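Local coordinates for chemotactic transducer PctC (Pseudomonas aeruginosa, PDB 5LTV), which senses amino acids and gamma-amino-butanoic acid (GABA) through its ligand-binding domain and probably relays that signal to steer chemotaxis, at residues E54-L59 with S88-S93; G62-L67 with L153-A158; V94-A99 with Q160-A165; Q147-S152 with M169-L174. All coordinates share one frame; numbering follows the deposited sequence. Where two conformers were deposited one is given.

Contact 1. Residues E54-L59 with S88-S93. With SO4 (sulfate ion), chain J.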
loop_
_atom_site.group_PDB
_atom_site.type_symbol
_atom_site.label_atom_id
_atom_site.label_comp_id
_atom_site.label_asym_id
_atom_site.label_seq_id
_atom_site.Cartn_x
_atom_site.Cartn_y
_atom_site.Cartn_z
ATOM N N GLU A 54 0.846 6.133 -7.036
ATOM C CA GLU A 54 0.158 5.964 -8.318
ATOM C C GLU A 54 1.030 5.221 -9.327
ATOM O O GLU A 54 0.527 4.376 -10.081
ATOM C CB GLU A 54 -0.293 7.320 -8.877
ATOM C CG GLU A 54 -1.599 7.823 -8.185
ATOM C CD GLU A 54 -2.131 9.192 -8.666
ATOM O OE1 GLU A 54 -1.368 10.018 -9.205
ATOM O OE2 GLU A 54 -3.333 9.444 -8.461
ATOM N N GLY A 55 2.343 5.510 -9.340
ATOM C CA GLY A 55 3.252 4.779 -10.211
ATOM C C GLY A 55 3.264 3.296 -9.882
ATOM O O GLY A 55 3.198 2.444 -10.779
ATOM N N ARG A 56 3.306 2.968 -8.584
ATOM C CA ARG A 56 3.221 1.563 -8.202
ATOM C C ARG A 56 1.875 0.954 -8.610
ATOM O O ARG A 56 1.819 -0.167 -9.130
ATOM C CB ARG A 56 3.484 1.433 -6.693
ATOM C CG ARG A 56 4.916 0.997 -6.403
ATOM C CD ARG A 56 5.941 2.016 -6.993
ATOM N NE ARG A 56 7.300 1.685 -6.594
ATOM C CZ ARG A 56 8.333 2.511 -6.668
ATOM N NH1 ARG A 56 8.186 3.760 -7.102
ATOM N NH2 ARG A 56 9.516 2.082 -6.251
ATOM N N MET A 57 0.783 1.691 -8.420
ATOM C CA MET A 57 -0.521 1.213 -8.877
ATOM C C MET A 57 -0.496 0.864 -10.364
ATOM O O MET A 57 -0.983 -0.197 -10.774
ATOM C CB MET A 57 -1.596 2.273 -8.589
ATOM C CG MET A 57 -1.858 2.427 -7.091
ATOM S SD MET A 57 -3.082 3.662 -6.566
ATOM C CE MET A 57 -3.329 4.612 -8.047
ATOM N N HIS A 58 0.054 1.761 -11.187
ATOM C CA HIS A 58 0.069 1.543 -12.621
ATOM C C HIS A 58 0.801 0.258 -12.962
ATOM O O HIS A 58 0.380 -0.490 -13.855
ATOM C CB HIS A 58 0.722 2.743 -13.321
ATOM C CG HIS A 58 -0.019 4.031 -13.117
ATOM N ND1 HIS A 58 0.570 5.267 -13.282
ATOM C CD2 HIS A 58 -1.310 4.270 -12.768
ATOM C CE1 HIS A 58 -0.323 6.211 -13.030
ATOM N NE2 HIS A 58 -1.467 5.631 -12.708
ATOM N N LEU A 59 1.910 -0.007 -12.263
ATOM C CA LEU A 59 2.678 -1.214 -12.549
ATOM C C LEU A 59 1.860 -2.448 -12.227
ATOM O O LEU A 59 1.902 -3.439 -12.964
ATOM C CB LEU A 59 4.013 -1.208 -11.776
ATOM C CG LEU A 59 5.052 -0.227 -12.357
ATOM C CD1 LEU A 59 6.237 -0.003 -11.389
ATOM C CD2 LEU A 59 5.540 -0.686 -13.749
ATOM N N SER A 88 11.094 -6.386 -9.668
ATOM C CA SER A 88 11.947 -6.512 -8.490
ATOM C C SER A 88 12.622 -5.183 -8.148
ATOM O O SER A 88 12.891 -4.919 -6.981
ATOM C CB SER A 88 12.977 -7.625 -8.670
ATOM O OG SER A 88 13.805 -7.426 -9.794
ATOM N N ARG A 89 12.830 -4.317 -9.131
ATOM C CA ARG A 89 13.360 -2.993 -8.852
ATOM C C ARG A 89 12.356 -2.116 -8.097
ATOM O O ARG A 89 12.760 -1.192 -7.384
ATOM C CB ARG A 89 13.776 -2.303 -10.163
ATOM C CG ARG A 89 15.095 -2.871 -10.738
ATOM C CD ARG A 89 15.681 -1.911 -11.792
ATOM N NE ARG A 89 14.729 -1.667 -12.871
ATOM C CZ ARG A 89 14.799 -2.247 -14.059
ATOM N NH1 ARG A 89 15.780 -3.075 -14.302
ATOM N NH2 ARG A 89 13.920 -1.974 -15.008
ATOM N N ASN A 90 11.052 -2.338 -8.263
ATOM C CA ASN A 90 10.129 -1.353 -7.740
ATOM C C ASN A 90 9.192 -1.895 -6.681
ATOM O O ASN A 90 8.461 -1.108 -6.082
ATOM C CB ASN A 90 9.312 -0.715 -8.876
ATOM C CG ASN A 90 10.173 0.120 -9.803
ATOM O OD1 ASN A 90 10.732 1.148 -9.395
ATOM N ND2 ASN A 90 10.327 -0.343 -11.055
ATOM N N PHE A 91 9.184 -3.206 -6.441
ATOM C CA PHE A 91 8.406 -3.808 -5.370
ATOM C C PHE A 91 9.335 -4.630 -4.495
ATOM O O PHE A 91 10.439 -5.000 -4.909
ATOM C CB PHE A 91 7.257 -4.686 -5.914
ATOM C CG PHE A 91 6.194 -3.889 -6.676
ATOM C CD1 PHE A 91 5.128 -3.288 -6.010
ATOM C CD2 PHE A 91 6.299 -3.711 -8.043
ATOM C CE1 PHE A 91 4.188 -2.499 -6.714
ATOM C CE2 PHE A 91 5.362 -2.938 -8.746
ATOM C CZ PHE A 91 4.309 -2.334 -8.073
ATOM N N ALA A 92 8.895 -4.867 -3.254
ATOM C CA ALA A 92 9.496 -5.931 -2.478
ATOM C C ALA A 92 9.240 -7.270 -3.164
ATOM O O ALA A 92 10.135 -8.105 -3.287
ATOM C CB ALA A 92 8.940 -5.925 -1.055
ATOM N N SER A 93 8.021 -7.477 -3.642
ATOM C CA SER A 93 7.733 -8.641 -4.461
ATOM C C SER A 93 6.410 -8.408 -5.166
ATOM O O SER A 93 5.585 -7.574 -4.744
ATOM C CB SER A 93 7.678 -9.927 -3.643
ATOM O OG SER A 93 6.688 -9.791 -2.632
HETATM S S SO4 J . 11.974 4.614 -6.216
HETATM O O1 SO4 J . 11.713 5.059 -4.828
HETATM O O2 SO4 J . 13.110 5.335 -6.797
HETATM O O3 SO4 J . 10.806 4.902 -7.060
HETATM O O4 SO4 J . 12.283 3.185 -6.267
#
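The ring of Phe91 lies with its rim against the flank of helix 54-59, between Arg56 and Leu59, and forms the tightly packed half of this contact. Its CZ stands 3.5 Å from the backbone O of Arg56, and both that oxygen and Leu59 CB lie in the plane of the ring, so the helix is met by the ring edge. Around the same edge, Phe91 CE1 comes within 3.6 Å of Arg56 CG, and Phe91 CE2 within 3.7 Å of Leu59 CB. Leu59 CD1 then reaches on to Asn90 CB.

The other half is polar and more open to solvent, and leads to a sulfate ion that probably came from the crystallisation liquor. The Arg56 chain bends at its second torsion (chi2 59°), which carries the guanidinium beyond the phenyl ring to the backbone of Asn90. There NE donates to Asn90 O at 3.1 Å, with the acceptor close to the guanidinium plane and an N-H...O angle of 156°. NH1 holds sulfate O3 at 2.9 Å, while NH2 bonds O4 at 3.0 Å. The Asn90 amide stands almost perpendicular to the guanidinium, with OD1 over one face at an angle too poor for a bond; its ND2 is committed to Val86 O.

Trp52 also binds the sulfate through NE1 and makes a cation-pi contact with Arg56. Deeper in, Met169 of strand 160-170 touches both Arg56 and Phe91, and Met151 of strand 147-157 touches Arg56, so the helix and the 88-93 turn meet over these two methionines of the sheet.

Contact 2. Residues G62-L67 with L153-A158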
loop_
_atom_site.group_PDB
_atom_site.type_symbol
_atom_site.label_atom_id
_atom_site.label_comp_id
_atom_site.label_asym_id
_atom_site.label_seq_id
_atom_site.Cartn_x
_atom_site.Cartn_y
_atom_site.Cartn_z
ATOM N N GLY A 62 -0.630 -2.903 -14.805
ATOM C CA GLY A 62 -0.063 -3.436 -16.037
ATOM C C GLY A 62 0.291 -4.905 -15.918
ATOM O O GLY A 62 0.295 -5.641 -16.920
ATOM N N LEU A 63 0.589 -5.359 -14.686
ATOM C CA LEU A 63 0.870 -6.768 -14.445
ATOM C C LEU A 63 -0.380 -7.589 -14.695
ATOM O O LEU A 63 -0.334 -8.635 -15.337
ATOM C CB LEU A 63 1.376 -6.982 -13.005
ATOM C CG LEU A 63 1.527 -8.447 -12.523
ATOM C CD1 LEU A 63 2.326 -9.292 -13.496
ATOM C CD2 LEU A 63 2.249 -8.516 -11.155
ATOM N N ALA A 64 -1.518 -7.106 -14.192
ATOM C CA ALA A 64 -2.790 -7.773 -14.456
ATOM C C ALA A 64 -3.110 -7.820 -15.941
ATOM O O ALA A 64 -3.513 -8.875 -16.457
ATOM C CB ALA A 64 -3.915 -7.068 -13.696
ATOM N N SER A 65 -2.974 -6.694 -16.651
ATOM C CA SER A 65 -3.257 -6.743 -18.092
ATOM C C SER A 65 -2.278 -7.660 -18.829
ATOM O O SER A 65 -2.691 -8.419 -19.706
ATOM C CB SER A 65 -3.257 -5.339 -18.705
ATOM O OG SER A 65 -2.054 -4.651 -18.470
ATOM N N GLN A 66 -0.987 -7.623 -18.484
ATOM C CA GLN A 66 -0.046 -8.569 -19.085
ATOM C C GLN A 66 -0.487 -10.010 -18.906
ATOM O O GLN A 66 -0.352 -10.816 -19.832
ATOM C CB GLN A 66 1.309 -8.438 -18.447
ATOM C CG GLN A 66 2.231 -7.491 -18.984
ATOM C CD GLN A 66 3.392 -7.477 -18.088
ATOM O OE1 GLN A 66 4.225 -8.357 -18.171
ATOM N NE2 GLN A 66 3.487 -6.458 -17.251
ATOM N N LEU A 67 -0.935 -10.370 -17.691
ATOM C CA LEU A 67 -1.312 -11.760 -17.418
ATOM C C LEU A 67 -2.605 -12.140 -18.128
ATOM O O LEU A 67 -2.717 -13.260 -18.637
ATOM C CB LEU A 67 -1.449 -11.999 -15.917
ATOM C CG LEU A 67 -0.184 -11.883 -15.084
ATOM C CD1 LEU A 67 -0.493 -11.799 -13.598
ATOM C CD2 LEU A 67 0.660 -13.060 -15.354
ATOM N N LEU A 153 -5.398 -6.794 -7.345
ATOM C CA LEU A 153 -6.590 -6.733 -8.173
ATOM C C LEU A 153 -6.826 -8.083 -8.839
ATOM O O LEU A 153 -5.867 -8.805 -9.137
ATOM C CB LEU A 153 -6.498 -5.617 -9.232
ATOM C CG LEU A 153 -5.324 -5.270 -10.164
ATOM C CD1 LEU A 153 -4.211 -6.292 -10.264
ATOM C CD2 LEU A 153 -5.877 -4.937 -11.548
ATOM N N PRO A 154 -8.091 -8.431 -9.114
ATOM C CA PRO A 154 -8.382 -9.690 -9.810
ATOM C C PRO A 154 -7.802 -9.686 -11.206
ATOM O O PRO A 154 -7.646 -8.640 -11.832
ATOM C CB PRO A 154 -9.912 -9.732 -9.853
ATOM C CG PRO A 154 -10.341 -8.675 -8.776
ATOM C CD PRO A 154 -9.304 -7.614 -8.902
ATOM N N VAL A 155 -7.440 -10.881 -11.670
ATOM C CA VAL A 155 -6.987 -11.155 -13.039
ATOM C C VAL A 155 -7.925 -12.192 -13.647
ATOM O O VAL A 155 -8.065 -13.303 -13.113
ATOM C CB VAL A 155 -5.538 -11.687 -13.058
ATOM C CG1 VAL A 155 -5.029 -11.872 -14.517
ATOM C CG2 VAL A 155 -4.624 -10.765 -12.255
ATOM N N ARG A 156 -8.580 -11.831 -14.741
ATOM C CA ARG A 156 -9.405 -12.758 -15.499
ATOM C C ARG A 156 -8.713 -13.061 -16.825
ATOM O O ARG A 156 -7.948 -12.243 -17.344
ATOM C CB ARG A 156 -10.825 -12.198 -15.744
ATOM C CG ARG A 156 -11.757 -12.177 -14.500
ATOM C CD ARG A 156 -13.078 -11.424 -14.774
ATOM N NE ARG A 156 -13.984 -11.358 -13.607
ATOM C CZ ARG A 156 -13.925 -10.434 -12.642
ATOM N NH1 ARG A 156 -13.008 -9.473 -12.675
ATOM N NH2 ARG A 156 -14.785 -10.475 -11.638
ATOM N N HIS A 157 -8.947 -14.262 -17.350
ATOM C CA HIS A 157 -8.487 -14.621 -18.681
ATOM C C HIS A 157 -9.699 -15.097 -19.465
ATOM O O HIS A 157 -10.419 -15.992 -19.009
ATOM C CB HIS A 157 -7.390 -15.681 -18.643
ATOM C CG HIS A 157 -6.986 -16.154 -20.001
ATOM N ND1 HIS A 157 -6.491 -15.304 -20.969
ATOM C CD2 HIS A 157 -7.061 -17.377 -20.576
ATOM C CE1 HIS A 157 -6.243 -15.993 -22.069
ATOM N NE2 HIS A 157 -6.585 -17.251 -21.856
ATOM N N ALA A 158 -9.966 -14.451 -20.603
ATOM C CA ALA A 158 -11.170 -14.741 -21.390
ATOM C C ALA A 158 -12.433 -14.736 -20.517
ATOM O O ALA A 158 -13.356 -15.541 -20.723
ATOM C CB ALA A 158 -11.034 -16.086 -22.122
#
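Ala64 and Leu67, one helical turn apart, are the residues through which helix 62-67 rests on strand 153-157, and the contact is apolar throughout. Gly62 begins the segment on the side turned from the strand, and its carbonyl oxygen serves the helix itself: besides the backbone N of Gln66 it accepts from Ser65 OG at 3.0 Å, both donors arriving from the same face of the carbonyl plane.

Ala64 comes next and carries most of the packing. Its CB sits beneath the fork of Leu153, 3.5 Å from CD1 and 3.6 Å from CD2, so that both methyl branches straddle a single methyl group. Beside them, Ala64 CB meets Val155 CG2 at 4.0 Å. Gln66 turns to Gln81 instead. Three residues on from Ala64, Leu67 CB touches Val155 CG1 at 3.8 Å. With Val155 CG1 anti to the backbone N (chi1 -176°), one branch of the valine is directed to Leu67 and the other to Ala64.

The small alanine lets the backbones approach closely, with 5.6 Å between the CA atoms of Ala64 and Val155. The two axes are 7.9 Å apart and only 16° from parallel. Ala165 of the adjacent strand continues the surface, touching Leu67 and Val155. A long N-terminal helix laid along an antiparallel sheet of strand order 2-1-5-4-3 is characteristic of the Cache domain, the extracytoplasmic sensor module of many chemoreceptors.

Contact 3. Residues V94-A99 with Q160-A165; sequences VYLGEA and QLLGVA. With ABU (gamma-amino-butanoic acid), chain H.
Gly97 and Val164 form the hydrogen-bonded antiparallel pair on which strands 94-98 and 160-165 are joined. Gly97 N gives its hydrogen to Val164 O at 2.9 Å, and Val164 N returns one to Gly97 O at 2.8 Å. Leu96-Ala165 and Glu98-Gly163 flank this pair as non-hydrogen-bonded pairs. A third bond, Ala99 N to Leu162 O at 3.0 Å, extends the pairing past the end of strand 94-98. CA-H groups make weak additional C-H...O contacts: Gly163 CA lies 3.0 Å from Gly97 O, and Ala165 CA 3.3 Å from Tyr95 O. On the other edge of strand 94-98, the backbone of Val94 bonds with Arg107 and that of Leu96 with Thr105, while Ala99 O accepts from Arg119 NH1.

The opposite edge of strand 160-165 pairs with Val155, faced by both Leu162 and Gly163 in a classic beta bulge. Leu162 N and Gly163 O bond to Val155, while Leu162 O and Val164 N serve strand 94-98. Gly163, with no CB, lets the backbone of Gly97 and Glu98 come this close. Leu96 CD2 meets Leu162 CD2 at 3.8 Å, the two side chains crossing at about a right angle.

Tyr95 turns this strand into a wall of the ligand pocket. Its first torsion (chi1 40°) sets the ring beneath gamma-amino-butanoic acid, whose CB lies over one face; the ligand N is 3.4 Å from Tyr95 CE1. Tyr95 OH is bonded to Asp168 OD2, which also bonds the ligand. The hydroxyl probably helps orient this carboxylate for a ligand amino group that is presumably positively charged.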
loop_
_atom_site.group_PDB
_atom_site.type_symbol
_atom_site.label_atom_id
_atom_site.label_comp_id
_atom_site.label_asym_id
_atom_site.label_seq_id
_atom_site.Cartn_x
_atom_site.Cartn_y
_atom_site.Cartn_z
ATOM N N VAL A 94 6.239 -9.163 -6.257
ATOM C CA VAL A 94 5.005 -9.243 -7.018
ATOM C C VAL A 94 4.606 -10.708 -7.049
ATOM O O VAL A 94 5.446 -11.608 -6.882
ATOM C CB VAL A 94 5.139 -8.671 -8.454
ATOM C CG1 VAL A 94 5.416 -7.201 -8.407
ATOM C CG2 VAL A 94 6.260 -9.398 -9.230
ATOM N N TYR A 95 3.302 -10.946 -7.250
ATOM C CA TYR A 95 2.819 -12.308 -7.084
ATOM C C TYR A 95 1.406 -12.465 -7.621
ATOM O O TYR A 95 0.645 -11.503 -7.749
ATOM C CB TYR A 95 2.877 -12.780 -5.629
ATOM C CG TYR A 95 2.501 -11.799 -4.539
ATOM C CD1 TYR A 95 3.461 -10.957 -3.976
ATOM C CD2 TYR A 95 1.201 -11.776 -3.993
ATOM C CE1 TYR A 95 3.128 -10.068 -2.925
ATOM C CE2 TYR A 95 0.866 -10.909 -2.932
ATOM C CZ TYR A 95 1.834 -10.061 -2.407
ATOM O OH TYR A 95 1.539 -9.195 -1.370
ATOM N N LEU A 96 1.087 -13.718 -7.936
ATOM C CA LEU A 96 -0.221 -14.146 -8.408
ATOM C C LEU A 96 -0.675 -15.296 -7.526
ATOM O O LEU A 96 -0.012 -16.337 -7.472
ATOM C CB LEU A 96 -0.169 -14.598 -9.872
ATOM C CG LEU A 96 -1.470 -15.233 -10.422
ATOM C CD1 LEU A 96 -2.550 -14.173 -10.691
ATOM C CD2 LEU A 96 -1.169 -15.994 -11.714
ATOM N N GLY A 97 -1.801 -15.114 -6.838
ATOM C CA GLY A 97 -2.446 -16.193 -6.133
ATOM C C GLY A 97 -3.545 -16.671 -7.054
ATOM O O GLY A 97 -4.384 -15.877 -7.490
ATOM N N GLU A 98 -3.508 -17.967 -7.390
ATOM C CA GLU A 98 -4.427 -18.558 -8.364
ATOM C C GLU A 98 -5.669 -19.138 -7.692
ATOM O O GLU A 98 -5.581 -19.745 -6.633
ATOM C CB GLU A 98 -3.717 -19.639 -9.194
ATOM C CG GLU A 98 -2.724 -19.047 -10.191
ATOM C CD GLU A 98 -2.032 -20.070 -11.066
ATOM O OE1 GLU A 98 -0.780 -20.060 -11.126
ATOM O OE2 GLU A 98 -2.730 -20.859 -11.744
ATOM N N ALA A 99 -6.817 -18.991 -8.359
ATOM C CA ALA A 99 -8.111 -19.377 -7.781
ATOM C C ALA A 99 -8.304 -20.892 -7.758
ATOM O O ALA A 99 -8.874 -21.425 -6.801
ATOM C CB ALA A 99 -9.238 -18.721 -8.577
ATOM N N GLN A 160 -12.836 -15.555 -17.304
ATOM C CA GLN A 160 -12.774 -16.495 -16.185
ATOM C C GLN A 160 -11.630 -16.125 -15.219
ATOM O O GLN A 160 -10.512 -15.802 -15.646
ATOM C CB GLN A 160 -12.562 -17.922 -16.723
ATOM C CG GLN A 160 -13.682 -18.387 -17.670
ATOM C CD GLN A 160 -15.006 -18.494 -16.917
ATOM O OE1 GLN A 160 -15.959 -17.805 -17.254
ATOM N NE2 GLN A 160 -15.050 -19.329 -15.897
ATOM N N LEU A 161 -11.922 -16.182 -13.913
ATOM C CA LEU A 161 -10.962 -15.780 -12.891
ATOM C C LEU A 161 -9.685 -16.620 -12.929
ATOM O O LEU A 161 -9.722 -17.851 -12.851
ATOM C CB LEU A 161 -11.602 -15.860 -11.510
ATOM C CG LEU A 161 -10.760 -15.244 -10.392
ATOM C CD1 LEU A 161 -10.611 -13.753 -10.632
ATOM C CD2 LEU A 161 -11.495 -15.520 -9.083
ATOM N N LEU A 162 -8.548 -15.941 -13.112
ATOM C CA LEU A 162 -7.247 -16.565 -12.947
ATOM C C LEU A 162 -6.823 -16.524 -11.475
ATOM O O LEU A 162 -6.409 -17.539 -10.901
ATOM C CB LEU A 162 -6.225 -15.860 -13.854
ATOM C CG LEU A 162 -4.793 -16.352 -13.625
ATOM C CD1 LEU A 162 -4.639 -17.867 -13.951
ATOM C CD2 LEU A 162 -3.794 -15.499 -14.413
ATOM N N GLY A 163 -6.928 -15.367 -10.855
ATOM C CA GLY A 163 -6.635 -15.249 -9.438
ATOM C C GLY A 163 -6.566 -13.788 -9.074
ATOM O O GLY A 163 -7.278 -12.961 -9.653
ATOM N N VAL A 164 -5.667 -13.483 -8.134
ATOM C CA VAL A 164 -5.395 -12.109 -7.733
ATOM C C VAL A 164 -3.912 -11.812 -7.910
ATOM O O VAL A 164 -3.058 -12.536 -7.389
ATOM C CB VAL A 164 -5.847 -11.849 -6.294
ATOM C CG1 VAL A 164 -5.327 -10.502 -5.805
ATOM C CG2 VAL A 164 -7.361 -11.921 -6.237
ATOM N N ALA A 165 -3.606 -10.731 -8.623
ATOM C CA ALA A 165 -2.235 -10.284 -8.794
ATOM C C ALA A 165 -1.988 -9.117 -7.850
ATOM O O ALA A 165 -2.904 -8.333 -7.582
ATOM C CB ALA A 165 -1.964 -9.892 -10.242
HETATM N N ABU H . 5.113 -11.169 -0.349
HETATM C CD ABU H . 4.230 -11.382 0.831
HETATM C CB ABU H . 3.267 -12.522 0.633
HETATM C CG ABU H . 1.821 -12.147 0.909
HETATM C C ABU H . 1.154 -12.513 2.223
HETATM O O ABU H . 1.601 -12.004 3.282
HETATM O OXT ABU H . 0.132 -13.253 2.179
#

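Contact 4. Residues Q147-S152 with M169-L174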
loop_
_atom_site.group_PDB
_atom_site.type_symbol
_atom_site.label_atom_id
_atom_site.label_comp_id
_atom_site.label_asym_id
_atom_site.label_seq_id
_atom_site.Cartn_x
_atom_site.Cartn_y
_atom_site.Cartn_z
ATOM N N GLN A 147 6.656 -5.580 8.034
ATOM C CA GLN A 147 5.444 -4.789 7.830
ATOM C C GLN A 147 5.390 -4.259 6.413
ATOM O O GLN A 147 6.271 -3.483 6.012
ATOM C CB GLN A 147 5.397 -3.607 8.800
ATOM C CG GLN A 147 5.110 -4.002 10.232
ATOM C CD GLN A 147 5.011 -2.792 11.160
ATOM O OE1 GLN A 147 5.607 -1.747 10.918
ATOM N NE2 GLN A 147 4.236 -2.938 12.209
ATOM N N ILE A 148 4.318 -4.602 5.685
ATOM C CA ILE A 148 4.147 -4.225 4.283
ATOM C C ILE A 148 2.729 -3.726 4.008
ATOM O O ILE A 148 1.814 -3.819 4.836
ATOM C CB ILE A 148 4.466 -5.397 3.338
ATOM C CG1 ILE A 148 3.487 -6.553 3.592
ATOM C CG2 ILE A 148 5.942 -5.836 3.507
ATOM C CD1 ILE A 148 3.530 -7.683 2.538
ATOM N N LEU A 149 2.550 -3.183 2.815
ATOM C CA LEU A 149 1.217 -2.996 2.282
ATOM C C LEU A 149 1.250 -3.463 0.829
ATOM O O LEU A 149 2.314 -3.522 0.198
ATOM C CB LEU A 149 0.716 -1.527 2.445
ATOM C CG LEU A 149 1.293 -0.309 1.732
ATOM C CD1 LEU A 149 0.851 -0.363 0.319
ATOM C CD2 LEU A 149 0.852 1.019 2.341
ATOM N N ALA A 150 0.085 -3.835 0.318
ATOM C CA ALA A 150 0.003 -4.400 -1.016
ATOM C C ALA A 150 -0.994 -3.616 -1.861
ATOM O O ALA A 150 -1.912 -2.978 -1.349
ATOM C CB ALA A 150 -0.395 -5.878 -0.967
ATOM N N MET A 151 -0.797 -3.680 -3.164
ATOM C CA MET A 151 -1.779 -3.272 -4.143
ATOM C C MET A 151 -2.172 -4.504 -4.923
ATOM O O MET A 151 -1.294 -5.213 -5.427
ATOM C CB MET A 151 -1.178 -2.230 -5.058
ATOM C CG MET A 151 -1.025 -0.911 -4.398
ATOM S SD MET A 151 0.228 0.075 -5.266
ATOM C CE MET A 151 0.221 1.596 -4.262
ATOM N N SER A 152 -3.477 -4.791 -5.001
ATOM C CA SER A 152 -3.927 -6.075 -5.559
ATOM C C SER A 152 -5.203 -5.894 -6.379
ATOM O O SER A 152 -5.982 -4.954 -6.158
ATOM C CB SER A 152 -4.168 -7.147 -4.457
ATOM O OG SER A 152 -5.192 -6.747 -3.511
ATOM N N MET A 169 5.075 -3.530 -0.851
ATOM C CA MET A 169 6.208 -2.683 -0.544
ATOM C C MET A 169 6.363 -2.516 0.965
ATOM O O MET A 169 5.377 -2.452 1.695
ATOM C CB MET A 169 6.049 -1.329 -1.248
ATOM C CG MET A 169 4.733 -0.725 -1.070
ATOM S SD MET A 169 4.113 -0.090 -2.642
ATOM C CE MET A 169 2.828 -1.295 -3.014
ATOM N N LYS A 170 7.614 -2.474 1.413
ATOM C CA LYS A 170 7.920 -2.255 2.824
ATOM C C LYS A 170 7.462 -0.879 3.289
ATOM O O LYS A 170 7.586 0.121 2.570
ATOM C CB LYS A 170 9.422 -2.405 3.068
ATOM C CG LYS A 170 9.927 -3.830 2.900
ATOM C CD LYS A 170 11.443 -3.884 2.756
ATOM C CE LYS A 170 12.115 -3.049 3.809
ATOM N NZ LYS A 170 13.578 -2.878 3.519
ATOM N N LEU A 171 6.926 -0.837 4.510
ATOM C CA LEU A 171 6.496 0.429 5.087
ATOM C C LEU A 171 7.649 1.410 5.254
ATOM O O LEU A 171 7.443 2.619 5.120
ATOM C CB LEU A 171 5.833 0.197 6.450
ATOM C CG LEU A 171 4.518 -0.555 6.554
ATOM C CD1 LEU A 171 3.892 -0.139 7.890
ATOM C CD2 LEU A 171 3.566 -0.291 5.371
ATOM N N GLU A 172 8.866 0.925 5.556
ATOM C CA GLU A 172 9.976 1.866 5.736
ATOM C C GLU A 172 10.316 2.573 4.427
ATOM O O GLU A 172 10.706 3.748 4.445
ATOM C CB GLU A 172 11.216 1.176 6.338
ATOM C CG GLU A 172 12.022 0.244 5.425
ATOM C CD GLU A 172 13.319 -0.301 6.086
ATOM O OE1 GLU A 172 14.043 0.478 6.750
ATOM O OE2 GLU A 172 13.620 -1.512 5.941
ATOM N N THR A 173 10.136 1.896 3.291
ATOM C CA THR A 173 10.305 2.552 2.000
ATOM C C THR A 173 9.346 3.723 1.837
ATOM O O THR A 173 9.735 4.810 1.379
ATOM C CB THR A 173 10.067 1.542 0.879
ATOM O OG1 THR A 173 10.853 0.369 1.113
ATOM C CG2 THR A 173 10.391 2.165 -0.493
ATOM N N LEU A 174 8.069 3.507 2.169
ATOM C CA LEU A 174 7.084 4.577 2.052
ATOM C C LEU A 174 7.345 5.662 3.072
ATOM O O LEU A 174 7.226 6.861 2.758
ATOM C CB LEU A 174 5.669 4.031 2.204
ATOM C CG LEU A 174 5.246 3.032 1.108
ATOM C CD1 LEU A 174 3.908 2.386 1.362
ATOM C CD2 LEU A 174 5.179 3.810 -0.109
#
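Leu149 and Met169 both hold CG between the backbone N and the carbonyl carbon (chi1 67° and 48°), which tucks each side chain over its own backbone and brings their branches together; their pairing in an antiparallel beta hairpin, strands 147-157 and 160-170, has already put both on one face. Met169 bends further along its chain, swinging CE back across Leu149 CD1 and to within 3.7 Å of Met151 SD. Between the backbones, Leu149 N bonds Met169 O at 3.1 Å, and Met169 N answers to Leu149 O at 3.0 Å.

Beyond this pair the second strand gives way to helix 171-174, with Lys170 as its N-cap residue. The pairing outlasts the strand, since Leu171 N, already helical, still donates to Gln147 O with a nearly straight N-H...O angle of 171°. Leu171 lays CD1 against Gln147 CB and CD2 against the backbone of Ile148. The side chains of Ile148 and Lys170 diverge, and Ile148 adjoins the pocket residue Asp168. One turn into the helix, Leu174 crosses Leu149 at about a right angle, its CD1 3.5 Å from Leu149 CD2.

Overall arrangement
All four contacts belong to one Cache module, built on the antiparallel sheet that includes strands 93-98, 160-170 and 147-157. Helix 34-68 supplies the first segment of contact 1 and then of contact 2, their centres about 15 Å apart. Contacts 2 and 3 lie about 8 Å apart between centres, on strands 147-157 and 160-170, neighbours in the sheet. Contact 4, its centre about 19 Å from that of contact 3, uses the other end of the same hairpin and packs through Met151 and Met169 on contact 1, about 10 Å away between centres. Contact 1 closes before contacts 3 and 4 open, whereas contacts 2, 3 and 4 interleave along the chain. Helix and hairpin thus pack along the sheet that carries pocket residues such as Tyr95 and Asp168.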